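PDB 6J61: flavin-dependent thymidylate synthase from Thermus thermophilus, which catalyses, as an FAD-dependent homotetramer, the reductive methylation of dUMP to dTMP with methylenetetrahydrofolate as methyl donor and NADPH as reductant. Local coordinates for residues I7-L17 against E192-I203. Numbering follows the deposited sequence.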
loop_
_atom_site.group_PDB
_atom_site.type_symbol
_atom_site.label_atom_id
_atom_site.label_comp_id
_atom_site.label_asym_id
_atom_site.label_seq_id
_atom_site.Cartn_x
_atom_site.Cartn_y
_atom_site.Cartn_z
ATOM N N ILE A 7 -25.880 -9.184 -8.958
ATOM C CA ILE A 7 -25.827 -9.505 -10.375
ATOM C C ILE A 7 -25.240 -10.888 -10.547
ATOM O O ILE A 7 -24.183 -11.193 -10.011
ATOM C CB ILE A 7 -24.934 -8.531 -11.158
ATOM C CG1 ILE A 7 -25.492 -7.111 -11.077
ATOM C CG2 ILE A 7 -24.818 -8.991 -12.610
ATOM C CD1 ILE A 7 -24.534 -6.083 -11.623
ATOM N N PRO A 8 -25.916 -11.752 -11.301
ATOM C CA PRO A 8 -25.366 -13.098 -11.485
ATOM C C PRO A 8 -24.223 -13.084 -12.489
ATOM O O PRO A 8 -24.239 -12.312 -13.449
ATOM C CB PRO A 8 -26.558 -13.903 -12.024
ATOM C CG PRO A 8 -27.756 -13.091 -11.630
ATOM C CD PRO A 8 -27.291 -11.672 -11.812
ATOM N N VAL A 9 -23.226 -13.925 -12.259
ATOM C CA VAL A 9 -22.115 -14.041 -13.189
ATOM C C VAL A 9 -21.803 -15.515 -13.300
ATOM O O VAL A 9 -21.820 -16.239 -12.306
ATOM C CB VAL A 9 -20.839 -13.308 -12.718
ATOM C CG1 VAL A 9 -19.807 -13.332 -13.852
ATOM C CG2 VAL A 9 -21.164 -11.875 -12.300
ATOM N N LEU A 10 -21.512 -15.951 -14.514
ATOM C CA LEU A 10 -21.210 -17.348 -14.786
ATOM C C LEU A 10 -22.384 -18.215 -14.368
ATOM O O LEU A 10 -23.492 -17.717 -14.157
ATOM C CB LEU A 10 -19.940 -17.787 -14.061
ATOM C CG LEU A 10 -18.690 -16.982 -14.419
ATOM C CD1 LEU A 10 -17.461 -17.665 -13.815
ATOM C CD2 LEU A 10 -18.553 -16.880 -15.925
ATOM N N ASP A 11 -22.135 -19.511 -14.237
ATOM C CA ASP A 11 -23.193 -20.435 -13.881
ATOM C C ASP A 11 -23.701 -20.293 -12.450
ATOM O O ASP A 11 -24.905 -20.262 -12.231
ATOM C CB ASP A 11 -22.739 -21.874 -14.164
ATOM C CG ASP A 11 -21.566 -22.301 -13.304
ATOM O OD1 ASP A 11 -20.761 -21.425 -12.929
ATOM O OD2 ASP A 11 -21.440 -23.511 -13.011
ATOM N N LYS A 12 -22.803 -20.178 -11.481
ATOM C CA LYS A 12 -23.240 -20.064 -10.093
ATOM C C LYS A 12 -22.674 -18.885 -9.284
ATOM O O LYS A 12 -22.879 -18.815 -8.076
ATOM C CB LYS A 12 -22.920 -21.365 -9.357
ATOM C CG LYS A 12 -23.281 -22.630 -10.114
ATOM C CD LYS A 12 -22.885 -23.875 -9.308
ATOM C CE LYS A 12 -23.186 -25.190 -10.045
ATOM N NZ LYS A 12 -22.388 -25.370 -11.289
ATOM N N GLY A 13 -21.972 -17.961 -9.932
ATOM C CA GLY A 13 -21.407 -16.842 -9.199
ATOM C C GLY A 13 -22.277 -15.596 -9.129
ATOM O O GLY A 13 -23.415 -15.596 -9.579
ATOM N N PHE A 14 -21.740 -14.527 -8.551
ATOM C CA PHE A 14 -22.482 -13.277 -8.443
ATOM C C PHE A 14 -21.652 -12.121 -7.881
ATOM O O PHE A 14 -20.522 -12.303 -7.436
ATOM C CB PHE A 14 -23.745 -13.484 -7.587
ATOM C CG PHE A 14 -23.472 -13.885 -6.147
ATOM C CD1 PHE A 14 -23.104 -12.933 -5.194
ATOM C CD2 PHE A 14 -23.613 -15.213 -5.739
ATOM C CE1 PHE A 14 -22.886 -13.294 -3.860
ATOM C CE2 PHE A 14 -23.396 -15.584 -4.404
ATOM C CZ PHE A 14 -23.033 -14.621 -3.464
ATOM N N VAL A 15 -22.223 -10.926 -7.933
ATOM C CA VAL A 15 -21.597 -9.725 -7.413
ATOM C C VAL A 15 -22.736 -8.973 -6.740
ATOM O O VAL A 15 -23.765 -8.708 -7.368
ATOM C CB VAL A 15 -20.990 -8.858 -8.548
ATOM C CG1 VAL A 15 -20.525 -7.525 -7.994
ATOM C CG2 VAL A 15 -19.815 -9.575 -9.187
ATOM N N ARG A 16 -22.561 -8.649 -5.461
ATOM C CA ARG A 16 -23.578 -7.937 -4.686
ATOM C C ARG A 16 -22.987 -6.715 -3.964
ATOM O O ARG A 16 -21.980 -6.824 -3.270
ATOM C CB ARG A 16 -24.212 -8.914 -3.666
ATOM C CG ARG A 16 -25.166 -8.289 -2.633
ATOM C CD ARG A 16 -25.974 -9.359 -1.871
ATOM N NE ARG A 16 -25.225 -9.979 -0.777
ATOM C CZ ARG A 16 -24.965 -9.379 0.384
ATOM N NH1 ARG A 16 -25.394 -8.143 0.610
ATOM N NH2 ARG A 16 -24.265 -10.000 1.322
ATOM N N LEU A 17 -23.599 -5.550 -4.131
ATOM C CA LEU A 17 -23.094 -4.355 -3.456
ATOM C C LEU A 17 -23.503 -4.395 -1.983
ATOM O O LEU A 17 -24.675 -4.252 -1.658
ATOM C CB LEU A 17 -23.646 -3.079 -4.098
ATOM C CG LEU A 17 -23.191 -1.800 -3.382
ATOM C CD1 LEU A 17 -21.700 -1.636 -3.573
ATOM C CD2 LEU A 17 -23.924 -0.579 -3.916
ATOM N N GLU A 192 -13.537 -15.089 -17.922
ATOM C CA GLU A 192 -14.272 -15.238 -16.668
ATOM C C GLU A 192 -14.249 -13.971 -15.825
ATOM O O GLU A 192 -15.297 -13.439 -15.449
ATOM C CB GLU A 192 -13.721 -16.403 -15.829
ATOM C CG GLU A 192 -14.079 -17.808 -16.313
ATOM C CD GLU A 192 -13.632 -18.066 -17.736
ATOM O OE1 GLU A 192 -12.557 -17.568 -18.140
ATOM O OE2 GLU A 192 -14.355 -18.776 -18.451
ATOM N N ILE A 193 -13.052 -13.479 -15.534
ATOM C CA ILE A 193 -12.954 -12.300 -14.708
ATOM C C ILE A 193 -13.476 -11.055 -15.433
ATOM O O ILE A 193 -13.970 -10.120 -14.789
ATOM C CB ILE A 193 -11.510 -12.106 -14.175
ATOM C CG1 ILE A 193 -11.524 -11.065 -13.053
ATOM C CG2 ILE A 193 -10.572 -11.703 -15.295
ATOM C CD1 ILE A 193 -10.320 -11.096 -12.153
ATOM N N ARG A 194 -13.408 -11.040 -16.761
ATOM C CA ARG A 194 -13.932 -9.883 -17.482
ATOM C C ARG A 194 -15.410 -9.725 -17.137
ATOM O O ARG A 194 -15.875 -8.622 -16.858
ATOM C CB ARG A 194 -13.795 -10.044 -19.000
ATOM C CG ARG A 194 -12.375 -10.094 -19.498
ATOM C CD ARG A 194 -12.212 -9.218 -20.732
ATOM N NE ARG A 194 -13.080 -9.621 -21.828
ATOM C CZ ARG A 194 -12.910 -10.733 -22.528
ATOM N NH1 ARG A 194 -11.904 -11.546 -22.244
ATOM N NH2 ARG A 194 -13.739 -11.028 -23.520
ATOM N N GLN A 195 -16.136 -10.844 -17.151
ATOM C CA GLN A 195 -17.563 -10.845 -16.858
ATOM C C GLN A 195 -17.817 -10.291 -15.469
ATOM O O GLN A 195 -18.777 -9.559 -15.263
ATOM C CB GLN A 195 -18.148 -12.263 -16.984
ATOM C CG GLN A 195 -17.868 -12.948 -18.326
ATOM C CD GLN A 195 -17.874 -11.973 -19.506
ATOM O OE1 GLN A 195 -18.862 -11.279 -19.751
ATOM N NE2 GLN A 195 -16.758 -11.913 -20.234
ATOM N N TYR A 196 -16.960 -10.628 -14.514
ATOM C CA TYR A 196 -17.130 -10.108 -13.161
ATOM C C TYR A 196 -16.889 -8.604 -13.157
ATOM O O TYR A 196 -17.560 -7.859 -12.456
ATOM C CB TYR A 196 -16.167 -10.799 -12.185
ATOM C CG TYR A 196 -16.697 -12.103 -11.650
ATOM C CD1 TYR A 196 -17.574 -12.127 -10.557
ATOM C CD2 TYR A 196 -16.358 -13.318 -12.257
ATOM C CE1 TYR A 196 -18.102 -13.334 -10.082
ATOM C CE2 TYR A 196 -16.873 -14.522 -11.790
ATOM C CZ TYR A 196 -17.747 -14.521 -10.708
ATOM O OH TYR A 196 -18.292 -15.705 -10.279
ATOM N N ALA A 197 -15.922 -8.157 -13.945
ATOM C CA ALA A 197 -15.625 -6.731 -14.022
ATOM C C ALA A 197 -16.812 -5.991 -14.668
ATOM O O ALA A 197 -17.114 -4.850 -14.313
ATOM C CB ALA A 197 -14.326 -6.511 -14.825
ATOM N N ARG A 198 -17.487 -6.647 -15.611
ATOM C CA ARG A 198 -18.640 -6.040 -16.273
ATOM C C ARG A 198 -19.745 -5.813 -15.236
ATOM O O ARG A 198 -20.358 -4.742 -15.169
ATOM C CB ARG A 198 -19.167 -6.938 -17.403
ATOM C CG ARG A 198 -18.253 -7.051 -18.620
ATOM C CD ARG A 198 -19.086 -7.205 -19.900
ATOM N NE ARG A 198 -18.714 -8.373 -20.707
ATOM C CZ ARG A 198 -17.758 -8.390 -21.638
ATOM N NH1 ARG A 198 -17.056 -7.291 -21.905
ATOM N NH2 ARG A 198 -17.505 -9.514 -22.309
ATOM N N ALA A 199 -19.989 -6.832 -14.425
ATOM C CA ALA A 199 -20.995 -6.740 -13.386
ATOM C C ALA A 199 -20.701 -5.529 -12.498
ATOM O O ALA A 199 -21.566 -4.685 -12.253
ATOM C CB ALA A 199 -20.981 -8.012 -12.557
ATOM N N ILE A 200 -19.469 -5.448 -12.022
ATOM C CA ILE A 200 -19.076 -4.355 -11.158
ATOM C C ILE A 200 -19.230 -3.013 -11.854
ATOM O O ILE A 200 -19.755 -2.059 -11.277
ATOM C CB ILE A 200 -17.621 -4.545 -10.680
ATOM C CG1 ILE A 200 -17.566 -5.760 -9.757
ATOM C CG2 ILE A 200 -17.113 -3.288 -9.974
ATOM C CD1 ILE A 200 -16.212 -6.023 -9.182
ATOM N N ALA A 201 -18.772 -2.951 -13.099
ATOM C CA ALA A 201 -18.852 -1.726 -13.880
ATOM C C ALA A 201 -20.302 -1.242 -13.899
ATOM O O ALA A 201 -20.588 -0.052 -13.701
ATOM C CB ALA A 201 -18.360 -1.989 -15.296
ATOM N N GLU A 202 -21.218 -2.174 -14.122
ATOM C CA GLU A 202 -22.627 -1.824 -14.155
ATOM C C GLU A 202 -23.060 -1.168 -12.844
ATOM O O GLU A 202 -23.719 -0.128 -12.846
ATOM C CB GLU A 202 -23.475 -3.066 -14.410
ATOM C CG GLU A 202 -24.762 -2.763 -15.131
ATOM C CD GLU A 202 -24.521 -2.151 -16.502
ATOM O OE1 GLU A 202 -23.911 -2.833 -17.361
ATOM O OE2 GLU A 202 -24.935 -0.987 -16.713
ATOM N N ILE A 203 -22.677 -1.764 -11.720
ATOM C CA ILE A 203 -23.062 -1.208 -10.436
ATOM C C ILE A 203 -22.459 0.167 -10.220
ATOM O O ILE A 203 -23.120 1.057 -9.699
ATOM C CB ILE A 203 -22.646 -2.125 -9.267
ATOM C CG1 ILE A 203 -23.293 -3.492 -9.426
ATOM C CG2 ILE A 203 -23.094 -1.526 -7.949
ATOM C CD1 ILE A 203 -22.834 -4.484 -8.393
#
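With its CG1 methyl trans to the backbone N (chi1 -172°), Val9 extends from its strand onto the ring of Tyr196, whose own chi1 of -85° swings the phenol from the helix flank toward the hairpin. The Val9 methyl sits over the middle of one ring face in a CH-pi contact, CG1 lying 3.7 Å from the ring centroid, and also touches CB of Gln195. Val15 meets the same ring at its edge, CG2 standing 3.7 Å from Tyr196 CD1, while the Leu10 side chain runs about at right angles to that of Tyr196, its CD1 meeting CE2. The hydroxyl lies against the start of the second strand, where Tyr196 OH comes within 3.5 Å of Gly13 CA. A hydrogen bond to the backbone O of Lys71, on strand 65-73, satisfies this buried hydroxyl and links the helix to the next strand of the sheet. One turn on, the small Ala199 lets both valines close in, its CB lying 3.9 Å from Val9 CG2 and equally far from Val15 CG2. Beyond it, Ile203 packs against Val15 and Ile7, with Ile7 CD1 3.6 Å from Ile203 CG1. No hydrogen bond joins the two segments, so the interface is held by apolar packing. Ile200 points away from the hairpin, touching Val15 CG1 through its CG1, and packs on Trp80, predicted to help bind dUMP, and on helix 174-184. The helix runs nearly along strand 13-17, at 25°, as a helix layered on an antiparallel sheet: helix 191-207 packs on the N-terminal beta-hairpin that forms the sheet's edge within this chain of the ThyX fold.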